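Local coordinates for protein succinyl-CoA ligase (ADP-forming) subunit alpha (Methanosaeta concilii, PDB 6HXI) that binds coenzyme A and combines an alpha-subunit fold of the CoA-ligase family with a C-terminal region related to citrate synthase, at residues Arg119-Met124 against Gly203-Pro208; Thr262-Leu267 against Val271-Ala276; Asp214-Tyr219 against Lys249-Pro254; Ala257-Thr262 against Asp292-Ala297. One frame throughout, in Å; residues are numbered along the deposited sequence. Where two conformers were deposited one is given.

Contact 1: residues Arg119-Met124 against Gly203-Pro208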
# COMPACT_ATOMS: atom_id res chain seq x y z
N ARG B 119 -29.78 -33.46 38.15
CA ARG B 119 -30.78 -34.02 37.23
C ARG B 119 -30.18 -34.41 35.85
O ARG B 119 -30.48 -35.50 35.35
CB ARG B 119 -32.01 -33.10 37.08
CG ARG B 119 -32.97 -33.62 36.02
CD ARG B 119 -34.38 -33.09 36.09
NE ARG B 119 -35.16 -33.68 35.01
CZ ARG B 119 -35.73 -34.89 35.05
NH1 ARG B 119 -36.40 -35.35 34.00
NH2 ARG B 119 -35.63 -35.64 36.15
N GLN B 120 -29.35 -33.54 35.27
CA GLN B 120 -28.63 -33.73 34.01
C GLN B 120 -27.69 -34.94 34.10
O GLN B 120 -27.68 -35.77 33.18
CB GLN B 120 -27.84 -32.47 33.65
CG GLN B 120 -28.73 -31.32 33.14
CD GLN B 120 -27.94 -30.08 32.79
OE1 GLN B 120 -26.74 -30.12 32.52
NE2 GLN B 120 -28.59 -28.93 32.83
N SER B 121 -26.94 -35.07 35.22
CA SER B 121 -26.03 -36.21 35.45
C SER B 121 -26.80 -37.53 35.54
O SER B 121 -26.36 -38.52 34.95
CB SER B 121 -25.20 -35.99 36.70
OG SER B 121 -24.30 -34.94 36.42
N ARG B 122 -27.96 -37.54 36.24
CA ARG B 122 -28.82 -38.72 36.33
C ARG B 122 -29.33 -39.12 34.93
O ARG B 122 -29.34 -40.30 34.60
CB ARG B 122 -30.02 -38.45 37.24
CG ARG B 122 -29.71 -38.44 38.71
CD ARG B 122 -30.98 -38.57 39.54
NE ARG B 122 -31.83 -37.37 39.47
CZ ARG B 122 -31.67 -36.30 40.24
NH1 ARG B 122 -32.49 -35.26 40.12
NH2 ARG B 122 -30.72 -36.27 41.17
N VAL B 123 -29.72 -38.13 34.11
CA VAL B 123 -30.19 -38.38 32.73
C VAL B 123 -29.03 -38.92 31.85
O VAL B 123 -29.27 -39.81 31.04
CB VAL B 123 -30.94 -37.18 32.10
CG1 VAL B 123 -31.22 -37.43 30.61
CG2 VAL B 123 -32.23 -36.89 32.86
N MET B 124 -27.79 -38.43 32.06
CA MET B 124 -26.62 -38.91 31.31
C MET B 124 -26.29 -40.36 31.70
O MET B 124 -26.07 -41.18 30.82
CB MET B 124 -25.40 -37.99 31.51
CG MET B 124 -25.58 -36.65 30.85
SD MET B 124 -24.11 -35.60 30.82
CE MET B 124 -24.00 -35.10 32.51
N GLY B 203 -15.56 -38.72 39.86
CA GLY B 203 -15.96 -37.35 40.17
C GLY B 203 -16.57 -37.30 41.55
O GLY B 203 -16.86 -38.35 42.14
N GLY B 204 -16.77 -36.10 42.07
CA GLY B 204 -17.34 -35.91 43.40
C GLY B 204 -18.80 -35.52 43.46
O GLY B 204 -19.29 -35.09 44.51
N ASP B 205 -19.51 -35.67 42.36
CA ASP B 205 -20.92 -35.32 42.31
C ASP B 205 -21.79 -36.40 42.97
O ASP B 205 -21.42 -37.59 42.95
CB ASP B 205 -21.35 -35.03 40.86
CG ASP B 205 -20.85 -33.70 40.26
OD1 ASP B 205 -20.39 -32.83 41.02
OD2 ASP B 205 -20.95 -33.54 39.03
N ARG B 206 -22.93 -36.00 43.56
CA ARG B 206 -23.87 -36.92 44.22
C ARG B 206 -24.41 -38.02 43.26
O ARG B 206 -24.65 -39.14 43.71
CB ARG B 206 -25.03 -36.15 44.88
CG ARG B 206 -25.74 -36.98 45.95
CD ARG B 206 -26.67 -36.19 46.86
NE ARG B 206 -25.95 -35.37 47.84
CZ ARG B 206 -25.67 -35.76 49.07
NH1 ARG B 206 -25.02 -34.95 49.90
NH2 ARG B 206 -26.03 -36.96 49.49
N TYR B 207 -24.60 -37.68 41.97
CA TYR B 207 -25.14 -38.59 40.97
C TYR B 207 -24.15 -38.72 39.83
O TYR B 207 -24.18 -37.92 38.90
CB TYR B 207 -26.53 -38.11 40.49
CG TYR B 207 -27.51 -38.01 41.63
CD1 TYR B 207 -28.24 -39.13 42.05
CD2 TYR B 207 -27.67 -36.83 42.35
CE1 TYR B 207 -29.12 -39.06 43.14
CE2 TYR B 207 -28.54 -36.75 43.44
CZ TYR B 207 -29.26 -37.87 43.83
OH TYR B 207 -30.10 -37.79 44.91
N PRO B 208 -23.17 -39.65 39.90
CA PRO B 208 -22.17 -39.71 38.82
C PRO B 208 -22.69 -40.43 37.57
O PRO B 208 -23.73 -41.07 37.63
CB PRO B 208 -21.00 -40.45 39.47
CG PRO B 208 -21.69 -41.39 40.49
CD PRO B 208 -22.93 -40.70 40.93
O HOH W 1 -23.50 -33.65 38.56
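R122 runs alongside Y207 in the same direction, across one face of the tyrosine ring. The guanidinium does not stack flat. Its plane stands 87° from the ring, so it meets the ring face with an edge. R122 NH2 leads and lies 3.2 Å from Y207 CE2. R122 CZ sits 4.4 Å from the Y207 ring centroid, almost straight above it at 7° off the normal. This is a cation-pi contact. Closer to the backbone, R122 CG rests 3.7 Å from Y207 CB, and R122 CD makes a CH-pi contact with the same face. The bend at chi3 (-70°) turns the guanidinium over the ring. R122 was modelled in two conformers, so these details hold for one of them. Beside this pair, S121 CB packs 3.1 Å from Y207 O. S121 OG gives a hydrogen bond of 2.6 Å to a water, and the water donates to D205 OD2 at 2.6 Å. The contact joins helix 118-130 to the loop between strand 196-201 and helix 212-221. The D205 side chain is about 8 Å from bound coenzyme A. Y207 OH bonds to S124 O of the citrate lyase chain, and R122 NH1 forms a long, weak ion pair with D129 of that chain. The ring face therefore probably stabilises much of the arginine charge, while the water lets S121 and D205 pair without touching.

Contact 2: residues Thr262-Leu267 against Val271-Ala276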
# COMPACT_ATOMS: atom_id res chain seq x y z
N THR B 262 -13.69 -38.28 57.89
CA THR B 262 -13.74 -38.67 59.30
C THR B 262 -13.80 -37.43 60.21
O THR B 262 -14.14 -37.55 61.38
CB THR B 262 -12.60 -39.64 59.68
OG1 THR B 262 -11.33 -38.98 59.61
CG2 THR B 262 -12.58 -40.91 58.82
N CYS B 263 -13.49 -36.23 59.65
CA CYS B 263 -13.52 -34.93 60.33
C CYS B 263 -14.95 -34.48 60.68
O CYS B 263 -15.14 -33.82 61.70
CB CYS B 263 -12.83 -33.88 59.48
SG CYS B 263 -13.63 -33.62 57.87
N SER B 264 -15.92 -34.78 59.79
CA SER B 264 -17.33 -34.38 59.86
C SER B 264 -17.99 -34.43 61.26
O SER B 264 -18.55 -33.39 61.64
CB SER B 264 -18.17 -35.18 58.87
OG SER B 264 -19.48 -34.67 58.78
N PRO B 265 -17.97 -35.54 62.06
CA PRO B 265 -18.64 -35.52 63.38
C PRO B 265 -18.10 -34.50 64.38
O PRO B 265 -18.83 -34.12 65.30
CB PRO B 265 -18.48 -36.95 63.89
CG PRO B 265 -18.20 -37.77 62.68
CD PRO B 265 -17.40 -36.88 61.80
N TYR B 266 -16.83 -34.07 64.23
CA TYR B 266 -16.16 -33.12 65.11
C TYR B 266 -16.58 -31.67 64.82
O TYR B 266 -16.46 -30.81 65.69
CB TYR B 266 -14.63 -33.20 64.93
CG TYR B 266 -14.00 -34.56 65.19
CD1 TYR B 266 -13.89 -35.50 64.17
CD2 TYR B 266 -13.38 -34.84 66.40
CE1 TYR B 266 -13.25 -36.72 64.37
CE2 TYR B 266 -12.72 -36.05 66.61
CZ TYR B 266 -12.65 -36.98 65.59
OH TYR B 266 -12.00 -38.18 65.77
N LEU B 267 -17.04 -31.43 63.59
CA LEU B 267 -17.43 -30.13 63.04
C LEU B 267 -18.98 -29.98 62.96
O LEU B 267 -19.67 -30.98 63.22
CB LEU B 267 -16.81 -29.99 61.63
CG LEU B 267 -15.37 -30.47 61.44
CD1 LEU B 267 -15.07 -30.70 59.98
CD2 LEU B 267 -14.35 -29.50 62.05
N VAL B 271 -21.92 -28.39 57.56
CA VAL B 271 -20.75 -28.25 56.68
C VAL B 271 -20.85 -29.10 55.38
O VAL B 271 -20.90 -30.33 55.41
CB VAL B 271 -19.39 -28.45 57.41
CG1 VAL B 271 -18.23 -28.23 56.45
CG2 VAL B 271 -19.27 -27.51 58.60
N GLN B 272 -20.87 -28.39 54.25
CA GLN B 272 -20.85 -28.94 52.90
C GLN B 272 -19.38 -28.91 52.50
O GLN B 272 -18.73 -27.86 52.61
CB GLN B 272 -21.72 -28.10 51.94
CG GLN B 272 -21.54 -28.42 50.45
CD GLN B 272 -21.99 -29.80 50.04
OE1 GLN B 272 -23.15 -30.19 50.25
NE2 GLN B 272 -21.10 -30.55 49.40
N PHE B 273 -18.83 -30.06 52.10
CA PHE B 273 -17.42 -30.10 51.72
C PHE B 273 -17.25 -29.83 50.23
O PHE B 273 -18.26 -29.64 49.54
CB PHE B 273 -16.74 -31.39 52.20
CG PHE B 273 -16.76 -31.50 53.70
CD1 PHE B 273 -15.85 -30.80 54.48
CD2 PHE B 273 -17.71 -32.29 54.35
CE1 PHE B 273 -15.87 -30.91 55.88
CE2 PHE B 273 -17.73 -32.39 55.74
CZ PHE B 273 -16.81 -31.70 56.50
N GLY B 274 -15.99 -29.73 49.78
CA GLY B 274 -15.57 -29.39 48.42
C GLY B 274 -16.41 -29.95 47.30
O GLY B 274 -17.05 -29.19 46.58
N HIS B 275 -16.43 -31.28 47.16
CA HIS B 275 -17.22 -31.96 46.13
C HIS B 275 -18.71 -31.78 46.39
O HIS B 275 -19.13 -31.80 47.55
CB HIS B 275 -16.89 -33.46 46.10
CG HIS B 275 -15.49 -33.78 45.69
ND1 HIS B 275 -14.86 -34.93 46.12
CD2 HIS B 275 -14.64 -33.10 44.88
CE1 HIS B 275 -13.67 -34.92 45.57
NE2 HIS B 275 -13.48 -33.84 44.82
N ALA B 276 -19.51 -31.60 45.32
CA ALA B 276 -20.97 -31.43 45.44
C ALA B 276 -21.64 -32.54 46.28
O ALA B 276 -22.52 -32.23 47.10
CB ALA B 276 -21.62 -31.33 44.07
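F273 meets C263 and L267 with the far end of its ring, in a run that starts at V271. V271 CG1 lies over one face of the F273 ring, 3.6 Å above the plane and offset toward the rim. Q272 turns back along its own segment. Q272 NE2 donates to F273 O at 3.0 Å, with a fairly straight N-H...O angle of 163°. A second bond from NE2, to A276 O, is weak. F273 then carries the contact. F273 CZ is 4.0 Å from C263 SG and also 4.0 Å from L267 CD1. The leucine methyl comes in at the ring edge. The cysteine sulfur approaches obliquely, 43° off the ring normal, in a sulfur-aromatic contact. A chi1 of 62° swings SG out to the end of the F273 ring. S264 OG lies at the edge too, 4.2 Å from F273 CE2. The three partners come from a 3-10 turn at 264-266 and its flanks. Both segments belong to the long loop that follows strand 255-260, the edge strand, within this chain, of a flavodoxin-like alpha/beta domain. The citrate lyase chain meets this loop as well, and its Y302 packs edge-to-face with F273. G274 follows, with its N bonded to Y302 OH and its O to K263 NZ, both of the citrate lyase chain. H275 then leaves this cluster; its ND1 makes a weak hydrogen bond to E233, and its ring touches S178.

Contact 3: residues Asp214-Tyr219 against Lys249-Pro254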
# COMPACT_ATOMS: atom_id res chain seq x y z
N ASP B 214 -19.18 -50.04 39.03
CA ASP B 214 -19.13 -50.31 37.58
C ASP B 214 -17.69 -50.65 37.18
O ASP B 214 -17.45 -51.73 36.60
CB ASP B 214 -19.65 -49.09 36.78
CG ASP B 214 -21.03 -48.59 37.15
OD1 ASP B 214 -21.64 -49.13 38.10
OD2 ASP B 214 -21.52 -47.63 36.48
N HIS B 215 -16.73 -49.77 37.58
CA HIS B 215 -15.30 -49.91 37.33
C HIS B 215 -14.70 -51.04 38.12
O HIS B 215 -13.93 -51.79 37.53
CB HIS B 215 -14.56 -48.58 37.53
CG HIS B 215 -15.19 -47.45 36.76
ND1 HIS B 215 -15.05 -47.34 35.39
CD2 HIS B 215 -16.03 -46.48 37.19
CE1 HIS B 215 -15.77 -46.29 35.03
NE2 HIS B 215 -16.38 -45.74 36.07
N ILE B 216 -15.09 -51.23 39.41
CA ILE B 216 -14.59 -52.33 40.25
C ILE B 216 -14.93 -53.70 39.63
O ILE B 216 -14.09 -54.61 39.64
CB ILE B 216 -15.00 -52.21 41.75
CG1 ILE B 216 -14.29 -51.02 42.42
CG2 ILE B 216 -14.70 -53.52 42.53
CD1 ILE B 216 -14.73 -50.65 43.85
N LEU B 217 -16.15 -53.81 39.06
CA LEU B 217 -16.62 -55.03 38.39
C LEU B 217 -15.84 -55.34 37.13
O LEU B 217 -15.62 -56.51 36.84
CB LEU B 217 -18.14 -55.02 38.11
CG LEU B 217 -19.05 -55.12 39.32
CD1 LEU B 217 -20.50 -55.07 38.90
CD2 LEU B 217 -18.77 -56.38 40.13
N ARG B 218 -15.38 -54.30 36.41
CA ARG B 218 -14.54 -54.47 35.23
C ARG B 218 -13.16 -54.99 35.66
O ARG B 218 -12.59 -55.83 34.97
CB ARG B 218 -14.34 -53.15 34.48
CG ARG B 218 -15.52 -52.66 33.66
CD ARG B 218 -15.13 -51.50 32.75
NE ARG B 218 -14.50 -50.39 33.47
CZ ARG B 218 -13.19 -50.17 33.53
NH1 ARG B 218 -12.34 -50.99 32.94
NH2 ARG B 218 -12.72 -49.13 34.22
N TYR B 219 -12.60 -54.47 36.78
CA TYR B 219 -11.30 -54.91 37.29
C TYR B 219 -11.35 -56.37 37.71
O TYR B 219 -10.34 -57.07 37.58
CB TYR B 219 -10.85 -54.04 38.48
CG TYR B 219 -10.78 -52.55 38.22
CD1 TYR B 219 -10.58 -52.04 36.94
CD2 TYR B 219 -10.84 -51.64 39.28
CE1 TYR B 219 -10.50 -50.67 36.70
CE2 TYR B 219 -10.76 -50.27 39.05
CZ TYR B 219 -10.57 -49.79 37.77
OH TYR B 219 -10.49 -48.44 37.55
N LYS B 249 -20.03 -62.08 47.31
CA LYS B 249 -18.86 -62.73 46.69
C LYS B 249 -18.68 -62.37 45.19
O LYS B 249 -18.13 -63.17 44.43
CB LYS B 249 -18.87 -64.25 46.93
CG LYS B 249 -18.51 -64.67 48.35
CD LYS B 249 -18.40 -66.20 48.45
CE LYS B 249 -18.24 -66.68 49.87
NZ LYS B 249 -18.45 -68.15 50.00
N LYS B 250 -19.14 -61.16 44.78
CA LYS B 250 -19.02 -60.66 43.40
C LYS B 250 -17.62 -60.08 43.15
O LYS B 250 -17.24 -59.90 41.99
CB LYS B 250 -20.12 -59.62 43.10
CG LYS B 250 -21.52 -60.21 43.02
CD LYS B 250 -22.57 -59.13 42.78
CE LYS B 250 -23.97 -59.70 42.71
NZ LYS B 250 -24.26 -60.22 41.35
N ILE B 251 -16.87 -59.78 44.24
CA ILE B 251 -15.50 -59.27 44.22
C ILE B 251 -14.64 -60.26 45.03
O ILE B 251 -14.67 -60.24 46.26
CB ILE B 251 -15.37 -57.81 44.76
CG1 ILE B 251 -16.30 -56.83 44.02
CG2 ILE B 251 -13.90 -57.33 44.76
CD1 ILE B 251 -16.70 -55.64 44.87
N THR B 252 -13.91 -61.13 44.32
CA THR B 252 -13.05 -62.16 44.91
C THR B 252 -11.59 -61.70 45.08
O THR B 252 -10.89 -62.21 45.95
CB THR B 252 -13.15 -63.48 44.13
OG1 THR B 252 -12.61 -63.31 42.82
CG2 THR B 252 -14.59 -64.01 44.05
N LYS B 253 -11.14 -60.75 44.23
CA LYS B 253 -9.79 -60.17 44.27
C LYS B 253 -9.64 -59.33 45.54
O LYS B 253 -10.65 -58.75 45.96
CB LYS B 253 -9.53 -59.31 43.03
CG LYS B 253 -9.16 -60.13 41.82
CD LYS B 253 -9.23 -59.33 40.53
CE LYS B 253 -9.40 -60.31 39.39
NZ LYS B 253 -9.49 -59.63 38.10
N PRO B 254 -8.44 -59.27 46.18
CA PRO B 254 -8.32 -58.45 47.40
C PRO B 254 -8.54 -56.96 47.11
O PRO B 254 -7.99 -56.44 46.15
CB PRO B 254 -6.93 -58.79 47.94
CG PRO B 254 -6.17 -59.28 46.77
CD PRO B 254 -7.15 -59.90 45.82
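I216 lays its CG2 methyl against the end of I251, 3.7 Å from I251 CD1 and 4.0 Å from I251 CG1. The two side chains cross at about a right angle. With chi1 at -55° and an extended chi2, I251 CD1 reaches the I216 methyl. I228 touches both isoleucines, I242 adds to the I216 side, and A245 and L246 add to the I251 side. Further out, L217 CD2 lies 4.3 Å from K250 O. The polar part of the contact is K253. Its chain is extended beyond CG, and K253 NZ donates to Y219 O at 2.7 Å. It meets a lone pair of Y219 O within the plane of the carbonyl. N222 O and I225 O accept from the same NZ, so three backbone carbonyls grip one ammonium group. The positive charge would suit the C-terminal end of helix 212-221. The Y219 ring leads elsewhere, and its OH bonds to F174 O. Helices 212-221 and 239-247 flank strand 227-233 in sequence, and segment 249-254 leads into the parallel strand 255-260. The arrangement is typical of successive beta-alpha-beta crossovers in a flavodoxin-like alpha/beta domain.

Contact 4: residues Ala257-Thr262 against Asp292-Ala297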
# COMPACT_ATOMS: atom_id res chain seq x y z
N ALA B 257 -9.63 -50.47 50.75
CA ALA B 257 -10.66 -49.44 50.75
C ALA B 257 -10.51 -48.41 51.86
O ALA B 257 -10.26 -48.76 53.00
CB ALA B 257 -12.03 -50.08 50.82
N TRP B 258 -10.71 -47.13 51.51
CA TRP B 258 -10.71 -46.04 52.48
C TRP B 258 -11.72 -44.98 52.10
O TRP B 258 -11.80 -44.58 50.94
CB TRP B 258 -9.31 -45.44 52.73
CG TRP B 258 -9.33 -44.34 53.76
CD1 TRP B 258 -9.24 -43.00 53.53
CD2 TRP B 258 -9.61 -44.49 55.16
NE1 TRP B 258 -9.39 -42.30 54.70
CE2 TRP B 258 -9.62 -43.19 55.72
CE3 TRP B 258 -9.83 -45.59 56.00
CZ2 TRP B 258 -9.83 -42.97 57.09
CZ3 TRP B 258 -10.06 -45.38 57.35
CH2 TRP B 258 -10.04 -44.08 57.88
N VAL B 259 -12.52 -44.53 53.09
CA VAL B 259 -13.54 -43.50 52.91
C VAL B 259 -13.11 -42.26 53.72
O VAL B 259 -12.93 -42.33 54.94
CB VAL B 259 -14.97 -44.00 53.27
CG1 VAL B 259 -16.00 -42.89 53.09
CG2 VAL B 259 -15.35 -45.22 52.43
N THR B 260 -12.90 -41.14 53.03
CA THR B 260 -12.47 -39.86 53.62
C THR B 260 -13.69 -39.10 54.19
O THR B 260 -14.83 -39.33 53.77
CB THR B 260 -11.69 -39.03 52.59
OG1 THR B 260 -12.61 -38.57 51.62
CG2 THR B 260 -10.60 -39.83 51.90
N GLY B 261 -13.45 -38.19 55.12
CA GLY B 261 -14.50 -37.40 55.76
C GLY B 261 -14.73 -37.77 57.21
O GLY B 261 -15.84 -37.60 57.72
N THR B 262 -13.69 -38.28 57.89
CA THR B 262 -13.74 -38.67 59.30
C THR B 262 -13.80 -37.43 60.21
O THR B 262 -14.14 -37.55 61.38
CB THR B 262 -12.60 -39.64 59.68
OG1 THR B 262 -11.33 -38.98 59.61
CG2 THR B 262 -12.58 -40.91 58.82
N ASP B 292 -16.43 -48.76 58.52
CA ASP B 292 -16.80 -49.89 59.38
C ASP B 292 -17.46 -50.99 58.56
O ASP B 292 -17.05 -52.15 58.69
CB ASP B 292 -17.70 -49.43 60.53
CG ASP B 292 -16.99 -48.67 61.64
OD1 ASP B 292 -15.74 -48.53 61.56
OD2 ASP B 292 -17.67 -48.23 62.59
N ALA B 293 -18.44 -50.64 57.69
CA ALA B 293 -19.14 -51.58 56.81
C ALA B 293 -18.15 -52.22 55.81
O ALA B 293 -18.34 -53.37 55.42
CB ALA B 293 -20.27 -50.89 56.08
N PHE B 294 -17.10 -51.47 55.40
CA PHE B 294 -16.05 -51.97 54.51
C PHE B 294 -15.19 -53.01 55.24
O PHE B 294 -14.91 -54.07 54.68
CB PHE B 294 -15.18 -50.83 53.94
CG PHE B 294 -15.45 -50.45 52.50
CD1 PHE B 294 -15.27 -51.38 51.47
CD2 PHE B 294 -15.81 -49.15 52.16
CE1 PHE B 294 -15.50 -51.01 50.14
CE2 PHE B 294 -16.04 -48.79 50.83
CZ PHE B 294 -15.89 -49.72 49.83
N ARG B 295 -14.80 -52.73 56.51
CA ARG B 295 -14.01 -53.65 57.34
C ARG B 295 -14.75 -54.98 57.50
O ARG B 295 -14.17 -56.04 57.23
CB ARG B 295 -13.73 -53.02 58.71
CG ARG B 295 -12.28 -52.65 58.96
CD ARG B 295 -12.09 -51.91 60.27
NE ARG B 295 -12.46 -50.49 60.16
CZ ARG B 295 -11.60 -49.49 59.98
NH1 ARG B 295 -10.29 -49.73 59.89
NH2 ARG B 295 -12.03 -48.24 59.90
N GLN B 296 -16.05 -54.91 57.88
CA GLN B 296 -16.98 -56.03 58.10
C GLN B 296 -17.27 -56.86 56.85
O GLN B 296 -17.66 -58.03 56.97
CB GLN B 296 -18.29 -55.52 58.72
CG GLN B 296 -18.16 -55.08 60.18
CD GLN B 296 -19.34 -54.26 60.64
OE1 GLN B 296 -20.48 -54.74 60.69
NE2 GLN B 296 -19.09 -53.02 61.02
N ALA B 297 -17.12 -56.27 55.65
CA ALA B 297 -17.34 -56.95 54.36
C ALA B 297 -16.13 -57.76 53.87
O ALA B 297 -16.26 -58.54 52.92
CB ALA B 297 -17.77 -55.94 53.31
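F294, A257 and V259 have most of the surface buried here. A257 CB sits over one face of the F294 ring, 3.6 Å from its centroid and 15° off the normal. This is a CH-pi contact. A257 CB is 3.6 Å from F294 CD1 and so lies a little off centre. In V259, chi1 of 179° puts CG1 anti to the backbone N and leaves CG2, anti to the carbonyl carbon, to meet the ring. V259 CG2 lies 4.0 Å from F294 CD2 and approaches the ring obliquely. The V259 and F294 side chains cross at about a right angle. A257 and V259 are two apart on the strand, so both direct their CB toward the helix. The strand and helix run nearly antiparallel, at 170°, with their axes 8.9 Å apart at closest approach. This is helix-on-sheet packing in an alpha/beta domain. Strand 255-260 is the outermost on its side of the sheet within this chain, and helix 287-297 lies against it. N291 of that helix accepts a hydrogen bond from V259 N through OD1. I242 and I243 also touch F294, so helix 239-247 packs on the ring as well. W258 leaves the strand on the far side, yet at the edge of its six-membered ring W258 CZ3 comes within 4.3 Å of R295 NH2. R295 NH1 makes a weak hydrogen bond to P302 O.

How the contacts relate
Contacts 1 and 4 are buried, while contacts 2 and 3 are partly buried. Contacts 3 and 4 adjoin in sequence and both draw on helix 239-247, but their centres are 17 Å apart. Contact 4 is almost wholly apolar, and contact 3 adds a lysine bound to backbone carbonyls. Contact 2 is nested in the loop closed by contact 4 and shares T262 with it. Contacts 1 and 2 touch through G204 with H275 and D205 with A276. Both involve loops facing the citrate lyase chain. Their chemistry differs: contact 1 uses charge and a water, contact 2 sulfur and methyl groups. Contact 3 alone touches no other chain.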